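Local coordinates for protein Non-reducing end beta-L-arabinofuranosidase (Bacteroides thetaiotaomicron, PDB 5MQO) that probably hydrolyses glycosidic bonds during plant pectin breakdown, as a GH127-family glycoside hydrolase described as an aceric acidase, at residues A220-C225 against N257-E262; G247-Y252 against A308-E313; G540-T545 against L575-P580. All coordinates share one frame; numbering follows the deposited sequence.

Contact 1 (A220-C225 against N257-E262); sequences ATDFLC and NPRYLE
Two helices of the GH127 catalytic domain, which belongs to the six-hairpin clan of alpha-helical glycosidases, meet where Tyr-260 of helix 258-270 reaches Thr-221, Asp-222 and Cys-225 of helix 212-230. Methyl CG2 of Thr-221 lies over one face of the Tyr-260 ring in a CH-pi contact, 3.5 Å from the centroid and 17° off the normal. CG2 stands anti to the backbone N, which turns OG1 back beside that N and on to its hydrogen bond with Ala-217 O. Against the opposite ring face lies Asn-257 ND2, while OD1 of this N-cap residue accepts from Arg-259 N at 3.1 Å. Two groups meet the ring edge. Tyr-260 OH donates to Asp-222 OD1 at 2.6 Å, approaching from above the carboxylate plane, and Cys-225 SG sits 3.7 Å from Tyr-260 CD1. Cys-225 CB also stands over the centre of the Arg-259 guanidinium, 3.3 Å from CZ. The salt bridge from that guanidinium to Asp-222 is long, 3.8 Å from NH1 to OD1, and its stronger partner is Glu-229, at NE. Helix 243-255 packs alongside through Met-251 on Thr-221 and Tyr-252 on Tyr-260, while helix 192-208 touches Thr-221 through Met-198.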
loop_
_atom_site.group_PDB
_atom_site.type_symbol
_atom_site.label_atom_id
_atom_site.label_comp_id
_atom_site.label_asym_id
_atom_site.label_seq_id
_atom_site.Cartn_x
_atom_site.Cartn_y
_atom_site.Cartn_z
ATOM N N ALA A 220 1.793 -21.991 16.928
ATOM C CA ALA A 220 0.540 -21.219 16.809
ATOM C C ALA A 220 -0.257 -21.660 15.587
ATOM O O ALA A 220 -1.494 -21.813 15.633
ATOM C CB ALA A 220 0.841 -19.740 16.716
ATOM N N THR A 221 0.477 -21.864 14.498
ATOM C CA THR A 221 -0.090 -22.315 13.244
ATOM C C THR A 221 -0.741 -23.687 13.401
ATOM O O THR A 221 -1.871 -23.895 12.921
ATOM C CB THR A 221 1.012 -22.347 12.159
ATOM O OG1 THR A 221 1.629 -21.055 12.061
ATOM C CG2 THR A 221 0.469 -22.783 10.801
ATOM N N ASP A 222 -0.038 -24.615 14.061
ATOM C CA ASP A 222 -0.583 -25.981 14.315
ATOM C C ASP A 222 -1.865 -25.915 15.150
ATOM O O ASP A 222 -2.831 -26.658 14.916
ATOM C CB ASP A 222 0.458 -26.886 14.978
ATOM C CG ASP A 222 1.609 -27.268 14.025
ATOM O OD1 ASP A 222 1.382 -27.451 12.813
ATOM O OD2 ASP A 222 2.763 -27.412 14.482
ATOM N N PHE A 223 -1.874 -24.985 16.097
ATOM C CA PHE A 223 -3.051 -24.749 16.892
ATOM C C PHE A 223 -4.257 -24.285 16.045
ATOM O O PHE A 223 -5.357 -24.789 16.226
ATOM C CB PHE A 223 -2.770 -23.770 18.033
ATOM C CG PHE A 223 -3.969 -23.528 18.871
ATOM C CD1 PHE A 223 -4.400 -24.507 19.755
ATOM C CD2 PHE A 223 -4.737 -22.382 18.697
ATOM C CE1 PHE A 223 -5.564 -24.333 20.479
ATOM C CE2 PHE A 223 -5.889 -22.202 19.427
ATOM C CZ PHE A 223 -6.309 -23.181 20.322
ATOM N N LEU A 224 -4.052 -23.332 15.136
ATOM C CA LEU A 224 -5.102 -22.949 14.201
ATOM C C LEU A 224 -5.573 -24.126 13.350
ATOM O O LEU A 224 -6.771 -24.264 13.133
ATOM C CB LEU A 224 -4.645 -21.867 13.241
ATOM C CG LEU A 224 -4.230 -20.511 13.768
ATOM C CD1 LEU A 224 -3.990 -19.587 12.579
ATOM C CD2 LEU A 224 -5.302 -19.946 14.687
ATOM N N CYS A 225 -4.663 -24.964 12.850
ATOM C CA CYS A 225 -5.102 -26.114 12.042
ATOM C C CYS A 225 -6.054 -27.007 12.843
ATOM O O CYS A 225 -7.031 -27.523 12.309
ATOM C CB CYS A 225 -3.921 -26.933 11.505
ATOM S SG CYS A 225 -2.728 -25.990 10.520
ATOM N N ASN A 257 5.219 -27.409 4.932
ATOM C CA ASN A 257 4.292 -28.292 5.607
ATOM C C ASN A 257 2.926 -28.304 4.906
ATOM O O ASN A 257 2.147 -27.360 5.103
ATOM C CB ASN A 257 4.157 -27.838 7.055
ATOM C CG ASN A 257 3.196 -28.690 7.860
ATOM O OD1 ASN A 257 2.367 -29.415 7.313
ATOM N ND2 ASN A 257 3.289 -28.581 9.177
ATOM N N PRO A 258 2.604 -29.394 4.146
ATOM C CA PRO A 258 1.367 -29.457 3.308
ATOM C C PRO A 258 0.060 -29.179 4.018
ATOM O O PRO A 258 -0.896 -28.742 3.383
ATOM C CB PRO A 258 1.338 -30.907 2.776
ATOM C CG PRO A 258 2.272 -31.658 3.643
ATOM C CD PRO A 258 3.317 -30.685 4.113
ATOM N N ARG A 259 0.022 -29.451 5.313
ATOM C CA ARG A 259 -1.146 -29.161 6.142
ATOM C C ARG A 259 -1.531 -27.660 6.077
ATOM O O ARG A 259 -2.712 -27.310 6.152
ATOM C CB ARG A 259 -0.868 -29.640 7.576
ATOM C CG ARG A 259 -2.034 -29.540 8.530
ATOM C CD ARG A 259 -1.989 -30.672 9.547
ATOM N NE ARG A 259 -3.032 -30.521 10.572
ATOM C CZ ARG A 259 -2.846 -30.079 11.820
ATOM N NH1 ARG A 259 -1.634 -29.716 12.272
ATOM N NH2 ARG A 259 -3.899 -29.993 12.635
ATOM N N TYR A 260 -0.534 -26.795 5.896
ATOM C CA TYR A 260 -0.758 -25.353 5.906
ATOM C C TYR A 260 -1.372 -24.845 4.601
ATOM O O TYR A 260 -2.265 -23.974 4.609
ATOM C CB TYR A 260 0.548 -24.617 6.231
ATOM C CG TYR A 260 1.163 -24.993 7.578
ATOM C CD1 TYR A 260 0.400 -25.582 8.602
ATOM C CD2 TYR A 260 2.501 -24.730 7.842
ATOM C CE1 TYR A 260 0.959 -25.917 9.815
ATOM C CE2 TYR A 260 3.062 -25.048 9.072
ATOM C CZ TYR A 260 2.281 -25.645 10.059
ATOM O OH TYR A 260 2.820 -25.967 11.291
ATOM N N LEU A 261 -0.884 -25.377 3.487
ATOM C CA LEU A 261 -1.496 -25.146 2.197
ATOM C C LEU A 261 -2.914 -25.715 2.173
ATOM O O LEU A 261 -3.810 -25.063 1.653
ATOM C CB LEU A 261 -0.647 -25.788 1.105
ATOM C CG LEU A 261 -1.124 -25.678 -0.344
ATOM C CD1 LEU A 261 -1.301 -24.220 -0.742
ATOM C CD2 LEU A 261 -0.150 -26.384 -1.274
ATOM N N GLU A 262 -3.129 -26.916 2.718
ATOM C CA GLU A 262 -4.493 -27.491 2.736
ATOM C C GLU A 262 -5.462 -26.638 3.543
ATOM O O GLU A 262 -6.625 -26.506 3.160
ATOM C CB GLU A 262 -4.544 -28.939 3.260
ATOM C CG GLU A 262 -4.153 -30.018 2.246
ATOM C CD GLU A 262 -4.859 -29.903 0.888
ATOM O OE1 GLU A 262 -6.125 -29.873 0.857
ATOM O OE2 GLU A 262 -4.127 -29.833 -0.141
#

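Contact 2 (G247-Y252 against A308-E313); sequences GVVEMY and ADVYAE
Val-249 of helix 243-255 packs against Asp-309, Val-310 and Glu-313 of helix 297-314, a buried helix-helix contact within the mainly helical catalytic domain. The short segments run in nearly the same direction, 27° apart, with their axes 9.8 Å from each other at closest. Apolar packing centres on the two branches of Val-249. Its CG1, anti to the backbone N (chi1 175°), lies 3.9 Å from Asp-309 CB and 4.1 Å from Glu-313 CG. Its CG2 meets CG2 of Val-310, the two side chains crossing at about a right angle.

The charged groups are joined through a residue one turn on from Val-249. Arg-253 forms salt bridges with Glu-250 of its own helix and with both Asp-309 and Glu-313 of the other, so three acids share one guanidinium. Arg-206 gives Glu-250 a second cationic partner, as Arg-394 does for Asp-309, which would probably ease the repulsion between Glu-250 OE2 and Asp-309 OD2, 5.0 Å apart. An alanine in place of Glu-313 would probably deprive Arg-253 of one carboxylate and Ser-31 OG of a hydrogen-bond partner, and open a gap beside Val-249.

The aromatic contact is edge-on: the side chains of Tyr-252 and Glu-313 run past one another, pointing opposite ways, their ring and carboxylate planes 74° apart, with Glu-313 OE1 3.6 Å from Tyr-252 CE2.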
loop_
_atom_site.group_PDB
_atom_site.type_symbol
_atom_site.label_atom_id
_atom_site.label_comp_id
_atom_site.label_asym_id
_atom_site.label_seq_id
_atom_site.Cartn_x
_atom_site.Cartn_y
_atom_site.Cartn_z
ATOM N N GLY A 247 -0.708 -15.134 6.242
ATOM C CA GLY A 247 0.149 -15.752 7.268
ATOM C C GLY A 247 0.308 -17.252 7.145
ATOM O O GLY A 247 1.407 -17.778 7.305
ATOM N N VAL A 248 -0.794 -17.935 6.829
ATOM C CA VAL A 248 -0.821 -19.397 6.705
ATOM C C VAL A 248 -0.120 -19.864 5.419
ATOM O O VAL A 248 0.625 -20.846 5.444
ATOM C CB VAL A 248 -2.267 -19.977 6.893
ATOM C CG1 VAL A 248 -3.171 -19.657 5.728
ATOM C CG2 VAL A 248 -2.255 -21.485 7.055
ATOM N N VAL A 249 -0.316 -19.152 4.309
ATOM C CA VAL A 249 0.427 -19.450 3.068
ATOM C C VAL A 249 1.909 -19.077 3.242
ATOM O O VAL A 249 2.817 -19.756 2.726
ATOM C CB VAL A 249 -0.152 -18.717 1.842
ATOM C CG1 VAL A 249 0.708 -18.946 0.598
ATOM C CG2 VAL A 249 -1.565 -19.188 1.554
ATOM N N GLU A 250 2.169 -18.006 3.972
ATOM C CA GLU A 250 3.552 -17.664 4.216
ATOM C C GLU A 250 4.226 -18.712 5.134
ATOM O O GLU A 250 5.414 -18.961 5.020
ATOM C CB GLU A 250 3.677 -16.243 4.754
ATOM C CG GLU A 250 5.025 -15.604 4.492
ATOM C CD GLU A 250 5.414 -15.556 3.021
ATOM O OE1 GLU A 250 6.631 -15.730 2.728
ATOM O OE2 GLU A 250 4.518 -15.321 2.165
ATOM N N MET A 251 3.460 -19.349 6.007
ATOM C CA MET A 251 4.014 -20.422 6.820
ATOM C C MET A 251 4.273 -21.678 6.042
ATOM O O MET A 251 5.266 -22.360 6.318
ATOM C CB MET A 251 3.133 -20.743 8.003
ATOM C CG MET A 251 3.549 -19.952 9.220
ATOM S SD MET A 251 5.026 -20.673 9.946
ATOM C CE MET A 251 5.198 -19.490 11.259
ATOM N N TYR A 252 3.405 -21.992 5.081
ATOM C CA TYR A 252 3.681 -23.120 4.166
ATOM C C TYR A 252 4.952 -22.849 3.381
ATOM O O TYR A 252 5.851 -23.667 3.354
ATOM C CB TYR A 252 2.525 -23.362 3.210
ATOM C CG TYR A 252 2.852 -24.217 2.011
ATOM C CD1 TYR A 252 3.063 -25.597 2.128
ATOM C CD2 TYR A 252 2.910 -23.650 0.743
ATOM C CE1 TYR A 252 3.343 -26.381 1.005
ATOM C CE2 TYR A 252 3.187 -24.416 -0.385
ATOM C CZ TYR A 252 3.408 -25.780 -0.259
ATOM O OH TYR A 252 3.668 -26.491 -1.415
ATOM N N ALA A 308 -4.638 -14.766 -3.990
ATOM C CA ALA A 308 -3.541 -14.697 -4.932
ATOM C C ALA A 308 -2.387 -15.514 -4.439
ATOM O O ALA A 308 -1.740 -16.215 -5.207
ATOM C CB ALA A 308 -3.106 -13.275 -5.141
ATOM N N ASP A 309 -2.154 -15.434 -3.136
ATOM C CA ASP A 309 -1.175 -16.295 -2.473
ATOM C C ASP A 309 -1.484 -17.798 -2.605
ATOM O O ASP A 309 -0.581 -18.594 -2.873
ATOM C CB ASP A 309 -0.999 -15.876 -1.003
ATOM C CG ASP A 309 0.118 -14.877 -0.818
ATOM O OD1 ASP A 309 1.020 -14.836 -1.682
ATOM O OD2 ASP A 309 0.110 -14.157 0.203
ATOM N N VAL A 310 -2.747 -18.193 -2.469
ATOM C CA VAL A 310 -3.118 -19.596 -2.727
ATOM C C VAL A 310 -2.923 -19.922 -4.192
ATOM O O VAL A 310 -2.350 -20.977 -4.504
ATOM C CB VAL A 310 -4.544 -19.944 -2.270
ATOM C CG1 VAL A 310 -4.979 -21.332 -2.781
ATOM C CG2 VAL A 310 -4.603 -19.865 -0.741
ATOM N N TYR A 311 -3.330 -19.009 -5.083
ATOM C CA TYR A 311 -3.126 -19.229 -6.520
ATOM C C TYR A 311 -1.648 -19.462 -6.852
ATOM O O TYR A 311 -1.329 -20.335 -7.647
ATOM C CB TYR A 311 -3.699 -18.101 -7.384
ATOM C CG TYR A 311 -3.335 -18.339 -8.811
ATOM C CD1 TYR A 311 -4.054 -19.247 -9.594
ATOM C CD2 TYR A 311 -2.186 -17.751 -9.357
ATOM C CE1 TYR A 311 -3.671 -19.517 -10.907
ATOM C CE2 TYR A 311 -1.799 -18.009 -10.658
ATOM C CZ TYR A 311 -2.535 -18.878 -11.423
ATOM O OH TYR A 311 -2.088 -19.086 -12.686
ATOM N N ALA A 312 -0.756 -18.696 -6.224
ATOM C CA ALA A 312 0.688 -18.855 -6.443
ATOM C C ALA A 312 1.169 -20.291 -6.259
ATOM O O ALA A 312 2.116 -20.708 -6.915
ATOM C CB ALA A 312 1.471 -17.953 -5.506
ATOM N N GLU A 313 0.513 -21.002 -5.339
ATOM C CA GLU A 313 0.857 -22.362 -4.978
ATOM C C GLU A 313 0.062 -23.395 -5.751
ATOM O O GLU A 313 0.639 -24.397 -6.130
ATOM C CB GLU A 313 0.669 -22.591 -3.453
ATOM C CG GLU A 313 1.293 -21.518 -2.553
ATOM C CD GLU A 313 2.782 -21.278 -2.811
ATOM O OE1 GLU A 313 3.504 -22.245 -3.222
ATOM O OE2 GLU A 313 3.247 -20.122 -2.580
#

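Contact 3 (G540-T545 against L575-P580); sequences GKAALT and LVMDMP
Ala-543 and Val-576 form an antiparallel hydrogen-bonded pair in which each amide serves the other's carbonyl. Val-576 N donates to Ala-543 O at 2.7 Å, almost straight at 175°, and Ala-543 N donates to Val-576 O at 2.9 Å. Farther toward the loop Asp-578 N reaches Lys-541 O at 3.1 Å, although the position of that oxygen is less certain. Both carbonyls of the central pair also take a CA-H...O contact: Ala-542 CA lies 3.3 Å from Val-576 O, and Leu-575 CA faces Ala-543 O.

Next along the strands, Ala-542 and Met-577 form a non-hydrogen-bonded pair whose side chains share a face, Ala-542 CB lying 4.3 Å from Met-577 CG. On this face CD2 of Leu-544 meets CD1 of Leu-575 at 3.8 Å. Here Leu-544 also packs on Ala-561 and Val-563 of strand 559-565, and Tyr-486 lies against Leu-575 and Met-577. Ala-543 and Val-576 project from the other face. At the exposed end Asp-578 OD2 lies 3.7 Å from Lys-541 CD, whereas NZ stays 5.3 Å from that oxygen. The chemistry thus implies a strand pairing of the middle domain fixed by main-chain bonds and by a buried apolar face carrying Leu-544, Leu-575 and Met-577, with opposite charges near each other but unbridged.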
loop_
_atom_site.group_PDB
_atom_site.type_symbol
_atom_site.label_atom_id
_atom_site.label_comp_id
_atom_site.label_asym_id
_atom_site.label_seq_id
_atom_site.Cartn_x
_atom_site.Cartn_y
_atom_site.Cartn_z
ATOM N N GLY A 540 4.807 9.438 -20.313
ATOM C CA GLY A 540 4.635 9.539 -21.767
ATOM C C GLY A 540 5.891 9.457 -22.633
ATOM O O GLY A 540 5.809 9.060 -23.809
ATOM N N LYS A 541 7.038 9.865 -22.078
ATOM C CA LYS A 541 8.338 9.718 -22.758
ATOM C C LYS A 541 9.324 9.175 -21.769
ATOM O O LYS A 541 9.350 9.604 -20.625
ATOM C CB LYS A 541 8.859 11.063 -23.321
ATOM C CG LYS A 541 8.114 11.533 -24.574
ATOM C CD LYS A 541 7.709 13.020 -24.584
ATOM C CE LYS A 541 6.301 13.228 -25.171
ATOM N NZ LYS A 541 6.105 14.591 -25.744
ATOM N N ALA A 542 10.154 8.249 -22.212
ATOM C CA ALA A 542 11.273 7.829 -21.396
ATOM C C ALA A 542 12.417 7.288 -22.239
ATOM O O ALA A 542 12.185 6.718 -23.310
ATOM C CB ALA A 542 10.814 6.788 -20.393
ATOM N N ALA A 543 13.644 7.477 -21.748
ATOM C CA ALA A 543 14.841 7.063 -22.474
ATOM C C ALA A 543 15.809 6.357 -21.543
ATOM O O ALA A 543 15.884 6.680 -20.334
ATOM C CB ALA A 543 15.515 8.262 -23.139
ATOM N N LEU A 544 16.537 5.402 -22.133
ATOM C CA LEU A 544 17.645 4.694 -21.484
ATOM C C LEU A 544 19.032 5.015 -22.075
ATOM O O LEU A 544 19.173 5.347 -23.259
ATOM C CB LEU A 544 17.420 3.196 -21.599
ATOM C CG LEU A 544 16.300 2.623 -20.734
ATOM C CD1 LEU A 544 15.982 1.213 -21.207
ATOM C CD2 LEU A 544 16.671 2.613 -19.258
ATOM N N THR A 545 20.055 4.911 -21.229
ATOM C CA THR A 545 21.450 4.907 -21.680
ATOM C C THR A 545 22.203 3.805 -20.929
ATOM O O THR A 545 21.799 3.417 -19.832
ATOM C CB THR A 545 22.136 6.281 -21.489
ATOM O OG1 THR A 545 22.311 6.548 -20.091
ATOM C CG2 THR A 545 21.321 7.403 -22.147
ATOM N N LEU A 575 17.942 5.649 -16.558
ATOM C CA LEU A 575 16.586 5.884 -17.025
ATOM C C LEU A 575 16.311 7.350 -16.871
ATOM O O LEU A 575 16.529 7.888 -15.786
ATOM C CB LEU A 575 15.627 5.096 -16.155
ATOM C CG LEU A 575 14.141 5.200 -16.485
ATOM C CD1 LEU A 575 13.829 4.684 -17.884
ATOM C CD2 LEU A 575 13.331 4.445 -15.447
ATOM N N VAL A 576 15.877 8.005 -17.948
ATOM C CA VAL A 576 15.346 9.373 -17.859
ATOM C C VAL A 576 13.865 9.344 -18.201
ATOM O O VAL A 576 13.514 9.118 -19.344
ATOM C CB VAL A 576 16.061 10.358 -18.820
ATOM C CG1 VAL A 576 15.515 11.784 -18.668
ATOM C CG2 VAL A 576 17.558 10.344 -18.586
ATOM N N MET A 577 13.015 9.545 -17.199
ATOM C CA MET A 577 11.549 9.635 -17.380
ATOM C C MET A 577 11.182 11.095 -17.394
ATOM O O MET A 577 11.614 11.824 -16.525
ATOM C CB MET A 577 10.790 8.946 -16.223
ATOM C CG MET A 577 10.936 7.421 -16.176
ATOM S SD MET A 577 10.547 6.591 -14.595
ATOM C CE MET A 577 11.962 7.042 -13.610
ATOM N N ASP A 578 10.428 11.538 -18.389
ATOM C CA ASP A 578 9.839 12.870 -18.324
ATOM C C ASP A 578 8.816 12.852 -17.228
ATOM O O ASP A 578 8.026 11.924 -17.134
ATOM C CB ASP A 578 9.127 13.253 -19.611
ATOM C CG ASP A 578 10.071 13.763 -20.672
ATOM O OD1 ASP A 578 11.326 13.633 -20.529
ATOM O OD2 ASP A 578 9.525 14.296 -21.667
ATOM N N MET A 579 8.820 13.892 -16.417
ATOM C CA MET A 579 7.938 13.972 -15.285
ATOM C C MET A 579 7.249 15.328 -15.267
ATOM O O MET A 579 7.431 16.127 -14.362
ATOM C CB MET A 579 8.741 13.712 -14.020
ATOM C CG MET A 579 7.850 13.511 -12.820
ATOM S SD MET A 579 8.754 13.374 -11.297
ATOM C CE MET A 579 9.257 11.675 -11.409
ATOM N N PRO A 580 6.438 15.601 -16.275
ATOM C CA PRO A 580 5.693 16.871 -16.286
ATOM C C PRO A 580 4.532 16.885 -15.301
ATOM O O PRO A 580 4.233 15.868 -14.687
ATOM C CB PRO A 580 5.124 16.915 -17.694
ATOM C CG PRO A 580 4.851 15.468 -18.001
ATOM C CD PRO A 580 6.012 14.705 -17.367
#

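Overall arrangement
Contacts 1 and 2 belong to one helical assembly, the GH127 catalytic domain, their centres about 11 Å apart. Helices 212-230, 243-255 and 258-270 follow one another, and the segments of the two contacts alternate along the chain. Met-251 meets Thr-221 and Val-248 meets Tyr-260, so helix 243-255 touches helices 212-230, 258-270 and 297-314; Leu-261 against Glu-313 links the last two. Contact 3 comes later, in the middle domain, where strand 572-577 runs between strands 514-521 and 542-546 of an antiparallel sheet that strand 44-46 also joins. Its centre is about 47 Å from that of contact 1 and about 37 Å from that of contact 2. The protein therefore combines helix packing in one part with a beta sheet in another.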